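MDM10 isoform 1 (Saccharomyces cerevisiae, PDB 7BTX) helps tether the endoplasmic reticulum to mitochondria as part of the ERMES complex and takes part in late assembly of the TOM complex. Local coordinates at residues 261-266 with 284-289; 314-319 with 411-416. All blocks are in the same frame, centred on the assembly; numbering follows the deposited sequence.

Contact 1 (261-266 with 284-289)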
ATOM      1  N   THR D 261      51.948 -15.349   8.074  1.00 92.00           N
ATOM      2  CA  THR D 261      51.290 -15.857   6.877  1.00 92.00           C
ATOM      3  C   THR D 261      51.387 -14.842   5.737  1.00 92.00           C
ATOM      4  O   THR D 261      51.144 -15.170   4.568  1.00 92.00           O
ATOM      5  CB  THR D 261      49.831 -16.197   7.215  1.00 92.00           C
ATOM      6  OG1 THR D 261      49.800 -16.920   8.451  1.00 92.00           O
ATOM      7  CG2 THR D 261      49.189 -17.104   6.167  1.00 92.00           C
ATOM      8  N   GLY D 262      51.812 -13.627   6.059  1.00 87.32           N
ATOM      9  CA  GLY D 262      51.822 -12.504   5.151  1.00 87.32           C
ATOM     10  C   GLY D 262      50.642 -11.631   5.501  1.00 87.32           C
ATOM     11  O   GLY D 262      49.529 -11.861   5.018  1.00 87.32           O
ATOM     12  N   ARG D 263      50.890 -10.602   6.312  1.00 81.80           N
ATOM     13  CA  ARG D 263      49.813  -9.885   6.979  1.00 81.80           C
ATOM     14  C   ARG D 263      50.306  -8.605   7.637  1.00 81.80           C
ATOM     15  O   ARG D 263      51.388  -8.580   8.234  1.00 81.80           O
ATOM     16  CB  ARG D 263      49.148 -10.775   8.038  1.00 81.80           C
ATOM     17  CG  ARG D 263      50.113 -11.479   8.988  1.00 81.80           C
ATOM     18  CD  ARG D 263      49.477 -12.695   9.637  1.00 81.80           C
ATOM     19  NE  ARG D 263      49.002 -12.411  10.988  1.00 81.80           N
ATOM     20  CZ  ARG D 263      48.427 -13.308  11.781  1.00 81.80           C
ATOM     21  NH1 ARG D 263      48.026 -12.962  12.995  1.00 81.80           N
ATOM     22  NH2 ARG D 263      48.256 -14.554  11.364  1.00 81.80           N
ATOM     23  N   PRO D 264      49.557  -7.524   7.525  1.00 74.83           N
ATOM     24  CA  PRO D 264      49.715  -6.421   8.473  1.00 74.83           C
ATOM     25  C   PRO D 264      48.908  -6.656   9.738  1.00 74.83           C
ATOM     26  O   PRO D 264      48.285  -7.707   9.898  1.00 74.83           O
ATOM     27  CB  PRO D 264      49.195  -5.213   7.690  1.00 74.83           C
ATOM     28  CG  PRO D 264      48.231  -5.792   6.731  1.00 74.83           C
ATOM     29  CD  PRO D 264      48.808  -7.113   6.329  1.00 74.83           C
ATOM     30  N   LEU D 265      48.927  -5.689  10.651  1.00 68.73           N
ATOM     31  CA  LEU D 265      48.104  -5.732  11.851  1.00 68.73           C
ATOM     32  C   LEU D 265      47.558  -4.338  12.103  1.00 68.73           C
ATOM     33  O   LEU D 265      48.146  -3.356  11.650  1.00 68.73           O
ATOM     34  CB  LEU D 265      48.906  -6.211  13.060  1.00 68.73           C
ATOM     35  CG  LEU D 265      49.290  -7.683  13.200  1.00 68.73           C
ATOM     36  CD1 LEU D 265      50.606  -7.984  12.511  1.00 68.73           C
ATOM     37  CD2 LEU D 265      49.384  -8.045  14.662  1.00 68.73           C
ATOM     38  N   THR D 266      46.438  -4.227  12.808  1.00 59.21           N
ATOM     39  CA  THR D 266      45.899  -2.910  13.120  1.00 59.21           C
ATOM     40  C   THR D 266      45.261  -2.914  14.500  1.00 59.21           C
ATOM     41  O   THR D 266      44.100  -3.297  14.653  1.00 59.21           O
ATOM     42  CB  THR D 266      44.874  -2.467  12.069  1.00 59.21           C
ATOM     43  OG1 THR D 266      45.436  -2.582  10.757  1.00 59.21           O
ATOM     44  CG2 THR D 266      44.467  -1.024  12.292  1.00 59.21           C
ATOM     45  N   ALA D 284      43.813  -8.488  12.012  1.00 61.32           N
ATOM     46  CA  ALA D 284      44.913  -9.124  11.314  1.00 61.32           C
ATOM     47  C   ALA D 284      44.541  -9.362   9.856  1.00 61.32           C
ATOM     48  O   ALA D 284      43.487  -8.937   9.384  1.00 61.32           O
ATOM     49  CB  ALA D 284      45.298 -10.421  12.018  1.00 61.32           C
ATOM     50  N   LYS D 285      45.428 -10.027   9.128  1.00 70.40           N
ATOM     51  CA  LYS D 285      45.192 -10.368   7.730  1.00 70.40           C
ATOM     52  C   LYS D 285      45.634 -11.807   7.477  1.00 70.40           C
ATOM     53  O   LYS D 285      46.429 -12.086   6.579  1.00 70.40           O
ATOM     54  CB  LYS D 285      45.896  -9.391   6.791  1.00 70.40           C
ATOM     55  CG  LYS D 285      45.189  -9.241   5.455  1.00 70.40           C
ATOM     56  CD  LYS D 285      46.116  -8.735   4.370  1.00 70.40           C
ATOM     57  CE  LYS D 285      45.555  -9.035   2.991  1.00 70.40           C
ATOM     58  NZ  LYS D 285      45.519 -10.497   2.723  1.00 70.40           N
ATOM     59  N   THR D 286      45.119 -12.742   8.277  1.00 73.85           N
ATOM     60  CA  THR D 286      45.665 -14.093   8.382  1.00 73.85           C
ATOM     61  C   THR D 286      45.442 -14.926   7.127  1.00 73.85           C
ATOM     62  O   THR D 286      44.626 -15.852   7.119  1.00 73.85           O
ATOM     63  CB  THR D 286      45.034 -14.827   9.562  1.00 73.85           C
ATOM     64  OG1 THR D 286      43.721 -15.264   9.196  1.00 73.85           O
ATOM     65  CG2 THR D 286      44.916 -13.905  10.752  1.00 73.85           C
ATOM     66  N   GLY D 287      46.173 -14.612   6.074  1.00 72.94           N
ATOM     67  CA  GLY D 287      46.049 -15.318   4.818  1.00 72.94           C
ATOM     68  C   GLY D 287      46.246 -14.352   3.670  1.00 72.94           C
ATOM     69  O   GLY D 287      46.200 -13.137   3.832  1.00 72.94           O
ATOM     70  N   THR D 288      46.469 -14.928   2.492  1.00 71.57           N
ATOM     71  CA  THR D 288      46.648 -14.116   1.296  1.00 71.57           C
ATOM     72  C   THR D 288      45.338 -13.504   0.808  1.00 71.57           C
ATOM     73  O   THR D 288      45.356 -12.514   0.070  1.00 71.57           O
ATOM     74  CB  THR D 288      47.303 -14.946   0.188  1.00 71.57           C
ATOM     75  OG1 THR D 288      47.527 -14.120  -0.961  1.00 71.57           O
ATOM     76  CG2 THR D 288      46.443 -16.141  -0.193  1.00 71.57           C
ATOM     77  N   ASN D 289      44.201 -14.068   1.209  1.00 68.42           N
ATOM     78  CA  ASN D 289      42.888 -13.509   0.909  1.00 68.42           C
ATOM     79  C   ASN D 289      42.005 -13.363   2.138  1.00 68.42           C
ATOM     80  O   ASN D 289      41.199 -12.432   2.202  1.00 68.42           O
ATOM     81  CB  ASN D 289      42.180 -14.373  -0.142  1.00 68.42           C
ATOM     82  CG  ASN D 289      42.329 -15.851   0.124  1.00 68.42           C
ATOM     83  OD1 ASN D 289      42.856 -16.256   1.159  1.00 68.42           O
ATOM     84  ND2 ASN D 289      41.875 -16.670  -0.814  1.00 68.42           N
TER
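R263 and P264, at the start of strand 263-269, pack against A284, K285 and T286, where strand 280-284 runs out into a loop. This is van der Waals packing near the ends of two neighbouring antiparallel strands in the wall of the beta-barrel. No hydrogen bond crosses between the two segments.

R263 makes two kinds of contact. Near its backbone, CB lies 3.4 Å from O of K285. Farther out, chi3 (-99°) turns NE-CZ out of the extended line of the chain. The guanidinium has one face against T286. CG2 of T286 lies over that face, off its middle, with NH2 of R263 the nearest atom at 3.5 Å. CB of A284 approaches NH1 obliquely. NH1 also makes a weak hydrogen bond to the hydroxyl of Y282. At R263, an alanine would probably leave the T286 methyl without its flat partner and the Y282 hydroxyl without this bond.

P264 meets the aliphatic part of K285. CD of P264 is 3.7 Å from CD of K285, and the two side chains cross obliquely. The amine of K285 turns back into its own loop. NZ of K285 donates to O of G287 at 2.9 Å, with a C=O...N angle of 148°, and weakly to O of T288. An inverse gamma turn centres on T286. Next to it, CG2 of T261 rests 3.9 Å from CA of G287.

The contact thus uses the hydrocarbon of K285 against the strand, while its amine bonds to carbonyls of its own loop, one of them weakly.

Contact 2 (314-319 with 411-416); sequences WQKKHH and IFTSVW
CG of W314 lies anti to its own carbonyl carbon (chi1 -82°), and CG2 of V415 takes the same position on its residue. The two side chains lie side by side and point the same way. CG2 of V415 sits over a face of the indole in a CH-pi contact. This methyl of V415 is 3.4 Å from the centroid of the W314 six-membered ring and 4° off the ring normal. The ring's edge is met by T413, whose CG2 is 3.6 Å from CZ3 of W314. NE1 of W314 is bonded outside the pair, to the carboxylate of E312.

Strands 314-316 and 413-416 run antiparallel, at 167°. S414 N donates a weak hydrogen bond to O of Q315, 3.3 Å long. Toward the end of the strand, CE of K316 passes 3.8 Å from CD1 of I411. Past it, CB of K317 meets CB of F412 at 3.7 Å.

V415 is buried although W314 is exposed. On the far side of 413-416, strand 426-434 bonds to T413 and V415. On one face of the sheet, then, the indole meets apolar methyls of V415 and T413, while its N-H is satisfied by E312.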
ATOM      1  N   TRP D 314      37.951 -14.204   0.761  1.00 61.06           N
ATOM      2  CA  TRP D 314      37.828 -13.836  -0.636  1.00 61.06           C
ATOM      3  C   TRP D 314      38.055 -15.068  -1.506  1.00 61.06           C
ATOM      4  O   TRP D 314      38.479 -16.121  -1.009  1.00 61.06           O
ATOM      5  CB  TRP D 314      38.807 -12.707  -0.963  1.00 61.06           C
ATOM      6  CG  TRP D 314      38.318 -11.357  -0.582  1.00 61.06           C
ATOM      7  CD1 TRP D 314      38.306 -10.817   0.665  1.00 61.06           C
ATOM      8  CD2 TRP D 314      37.781 -10.357  -1.457  1.00 61.06           C
ATOM      9  NE1 TRP D 314      37.784  -9.548   0.629  1.00 61.06           N
ATOM     10  CE2 TRP D 314      37.457  -9.240  -0.664  1.00 61.06           C
ATOM     11  CE3 TRP D 314      37.542 -10.297  -2.833  1.00 61.06           C
ATOM     12  CZ2 TRP D 314      36.906  -8.081  -1.198  1.00 61.06           C
ATOM     13  CZ3 TRP D 314      36.994  -9.142  -3.361  1.00 61.06           C
ATOM     14  CH2 TRP D 314      36.681  -8.052  -2.545  1.00 61.06           C
ATOM     15  N   GLN D 315      37.783 -14.925  -2.803  1.00 64.65           N
ATOM     16  CA  GLN D 315      38.076 -15.928  -3.819  1.00 64.65           C
ATOM     17  C   GLN D 315      37.983 -15.244  -5.176  1.00 64.65           C
ATOM     18  O   GLN D 315      37.372 -14.178  -5.294  1.00 64.65           O
ATOM     19  CB  GLN D 315      37.114 -17.121  -3.722  1.00 64.65           C
ATOM     20  CG  GLN D 315      37.552 -18.411  -4.434  1.00 64.65           C
ATOM     21  CD  GLN D 315      38.636 -19.191  -3.696  1.00 64.65           C
ATOM     22  OE1 GLN D 315      39.755 -18.713  -3.504  1.00 64.65           O
ATOM     23  NE2 GLN D 315      38.302 -20.411  -3.287  1.00 64.65           N
ATOM     24  N   LYS D 316      38.597 -15.825  -6.198  1.00 71.64           N
ATOM     25  CA  LYS D 316      38.570 -15.269  -7.541  1.00 71.64           C
ATOM     26  C   LYS D 316      38.593 -16.446  -8.511  1.00 71.64           C
ATOM     27  O   LYS D 316      38.930 -17.572  -8.135  1.00 71.64           O
ATOM     28  CB  LYS D 316      39.729 -14.279  -7.716  1.00 71.64           C
ATOM     29  CG  LYS D 316      39.534 -13.264  -8.814  1.00 71.64           C
ATOM     30  CD  LYS D 316      40.566 -12.166  -8.718  1.00 71.64           C
ATOM     31  CE  LYS D 316      40.441 -11.215  -9.888  1.00 71.64           C
ATOM     32  NZ  LYS D 316      40.816 -11.902 -11.153  1.00 71.64           N
ATOM     33  N   LYS D 317      38.230 -16.207  -9.767  1.00 78.68           N
ATOM     34  CA  LYS D 317      37.923 -17.324 -10.648  1.00 78.68           C
ATOM     35  C   LYS D 317      38.275 -16.914 -12.076  1.00 78.68           C
ATOM     36  O   LYS D 317      38.578 -15.751 -12.353  1.00 78.68           O
ATOM     37  CB  LYS D 317      36.445 -17.724 -10.484  1.00 78.68           C
ATOM     38  CG  LYS D 317      36.020 -19.120 -10.964  1.00 78.68           C
ATOM     39  CD  LYS D 317      34.563 -19.394 -10.636  1.00 78.68           C
ATOM     40  CE  LYS D 317      34.144 -20.800 -11.044  1.00 78.68           C
ATOM     41  NZ  LYS D 317      34.099 -20.968 -12.524  1.00 78.68           N
ATOM     42  N   HIS D 318      38.235 -17.893 -12.973  1.00 89.59           N
ATOM     43  CA  HIS D 318      38.635 -17.753 -14.367  1.00 89.59           C
ATOM     44  C   HIS D 318      37.603 -18.504 -15.201  1.00 89.59           C
ATOM     45  O   HIS D 318      36.466 -18.711 -14.758  1.00 89.59           O
ATOM     46  CB  HIS D 318      40.065 -18.268 -14.585  1.00 89.59           C
ATOM     47  CG  HIS D 318      41.128 -17.254 -14.302  1.00 89.59           C
ATOM     48  ND1 HIS D 318      41.041 -15.944 -14.720  1.00 89.59           N
ATOM     49  CD2 HIS D 318      42.312 -17.363 -13.655  1.00 89.59           C
ATOM     50  CE1 HIS D 318      42.121 -15.288 -14.336  1.00 89.59           C
ATOM     51  NE2 HIS D 318      42.909 -16.126 -13.687  1.00 89.59           N
ATOM     52  N   HIS D 319      37.980 -18.829 -16.441  1.00 95.93           N
ATOM     53  CA  HIS D 319      37.225 -19.680 -17.376  1.00 95.93           C
ATOM     54  C   HIS D 319      35.905 -19.038 -17.795  1.00 95.93           C
ATOM     55  O   HIS D 319      35.302 -19.436 -18.792  1.00 95.93           O
ATOM     56  CB  HIS D 319      36.954 -21.072 -16.783  1.00 95.93           C
ATOM     57  CG  HIS D 319      38.190 -21.810 -16.376  1.00 95.93           C
ATOM     58  ND1 HIS D 319      38.760 -21.670 -15.128  1.00 95.93           N
ATOM     59  CD2 HIS D 319      38.961 -22.702 -17.042  1.00 95.93           C
ATOM     60  CE1 HIS D 319      39.831 -22.439 -15.046  1.00 95.93           C
ATOM     61  NE2 HIS D 319      39.974 -23.076 -16.194  1.00 95.93           N
ATOM     62  N   ILE D 411      35.350 -12.208 -14.854  1.00 70.55           N
ATOM     63  CA  ILE D 411      35.952 -12.933 -13.745  1.00 70.55           C
ATOM     64  C   ILE D 411      35.002 -12.914 -12.555  1.00 70.55           C
ATOM     65  O   ILE D 411      34.567 -11.848 -12.110  1.00 70.55           O
ATOM     66  CB  ILE D 411      37.327 -12.340 -13.368  1.00 70.55           C
ATOM     67  CG1 ILE D 411      37.315 -10.817 -13.517  1.00 70.55           C
ATOM     68  CG2 ILE D 411      38.423 -12.953 -14.213  1.00 70.55           C
ATOM     69  CD1 ILE D 411      38.570 -10.141 -13.032  1.00 70.55           C
ATOM     70  N   PHE D 412      34.675 -14.099 -12.049  1.00 63.01           N
ATOM     71  CA  PHE D 412      33.866 -14.209 -10.848  1.00 63.01           C
ATOM     72  C   PHE D 412      34.665 -13.752  -9.636  1.00 63.01           C
ATOM     73  O   PHE D 412      35.895 -13.809  -9.622  1.00 63.01           O
ATOM     74  CB  PHE D 412      33.401 -15.651 -10.659  1.00 63.01           C
ATOM     75  CG  PHE D 412      32.135 -15.786  -9.874  1.00 63.01           C
ATOM     76  CD1 PHE D 412      30.957 -15.235 -10.341  1.00 63.01           C
ATOM     77  CD2 PHE D 412      32.116 -16.481  -8.680  1.00 63.01           C
ATOM     78  CE1 PHE D 412      29.783 -15.358  -9.623  1.00 63.01           C
ATOM     79  CE2 PHE D 412      30.942 -16.613  -7.960  1.00 63.01           C
ATOM     80  CZ  PHE D 412      29.777 -16.048  -8.432  1.00 63.01           C
ATOM     81  N   THR D 413      33.959 -13.275  -8.616  1.00 57.51           N
ATOM     82  CA  THR D 413      34.605 -12.786  -7.399  1.00 57.51           C
ATOM     83  C   THR D 413      33.668 -13.051  -6.230  1.00 57.51           C
ATOM     84  O   THR D 413      32.606 -12.433  -6.139  1.00 57.51           O
ATOM     85  CB  THR D 413      34.936 -11.301  -7.498  1.00 57.51           C
ATOM     86  OG1 THR D 413      35.737 -11.052  -8.659  1.00 57.51           O
ATOM     87  CG2 THR D 413      35.703 -10.860  -6.284  1.00 57.51           C
ATOM     88  N   SER D 414      34.065 -13.950  -5.336  1.00 54.30           N
ATOM     89  CA  SER D 414      33.242 -14.368  -4.214  1.00 54.30           C
ATOM     90  C   SER D 414      33.798 -13.794  -2.922  1.00 54.30           C
ATOM     91  O   SER D 414      35.011 -13.795  -2.707  1.00 54.30           O
ATOM     92  CB  SER D 414      33.201 -15.889  -4.113  1.00 54.30           C
ATOM     93  OG  SER D 414      32.666 -16.455  -5.290  1.00 54.30           O
ATOM     94  N   VAL D 415      32.914 -13.287  -2.066  1.00 49.52           N
ATOM     95  CA  VAL D 415      33.290 -12.760  -0.760  1.00 49.52           C
ATOM     96  C   VAL D 415      32.351 -13.362   0.271  1.00 49.52           C
ATOM     97  O   VAL D 415      31.140 -13.134   0.209  1.00 49.52           O
ATOM     98  CB  VAL D 415      33.212 -11.226  -0.698  1.00 49.52           C
ATOM     99  CG1 VAL D 415      33.535 -10.750   0.689  1.00 49.52           C
ATOM    100  CG2 VAL D 415      34.145 -10.587  -1.686  1.00 49.52           C
ATOM    101  N   TRP D 416      32.902 -14.103   1.223  1.00 47.90           N
ATOM    102  CA  TRP D 416      32.145 -14.626   2.350  1.00 47.90           C
ATOM    103  C   TRP D 416      32.477 -13.810   3.586  1.00 47.90           C
ATOM    104  O   TRP D 416      33.637 -13.502   3.830  1.00 47.90           O
ATOM    105  CB  TRP D 416      32.481 -16.092   2.606  1.00 47.90           C
ATOM    106  CG  TRP D 416      32.209 -16.977   1.458  1.00 47.90           C
ATOM    107  CD1 TRP D 416      33.004 -17.179   0.371  1.00 47.90           C
ATOM    108  CD2 TRP D 416      31.056 -17.795   1.273  1.00 47.90           C
ATOM    109  NE1 TRP D 416      32.413 -18.070  -0.487  1.00 47.90           N
ATOM    110  CE2 TRP D 416      31.215 -18.465   0.046  1.00 47.90           C
ATOM    111  CE3 TRP D 416      29.902 -18.022   2.024  1.00 47.90           C
ATOM    112  CZ2 TRP D 416      30.265 -19.350  -0.446  1.00 47.90           C
ATOM    113  CZ3 TRP D 416      28.959 -18.899   1.534  1.00 47.90           C
ATOM    114  CH2 TRP D 416      29.145 -19.554   0.311  1.00 47.90           C
TER

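Overall arrangement
Contact 1 is partly buried and contact 2 lies at the surface. Both belong to the beta-barrel, but they hold different strands: 263-269 against the end of 280-284 in one, 313-316 against 413-420 in the other. Both segments of contact 1 come earlier in the chain than those of contact 2. Their centres are about 19 Å apart, and N289 of contact 1 packs on W314 and Q315 of contact 2. The chemistry differs with place. At the strand end of contact 1 a guanidinium face and a lysine chain lie on small groups. In contact 2 the strands pair as antiparallel neighbours, and an indole face receives a methyl. Most of the chain between 314-319 and 411-416 is not modelled.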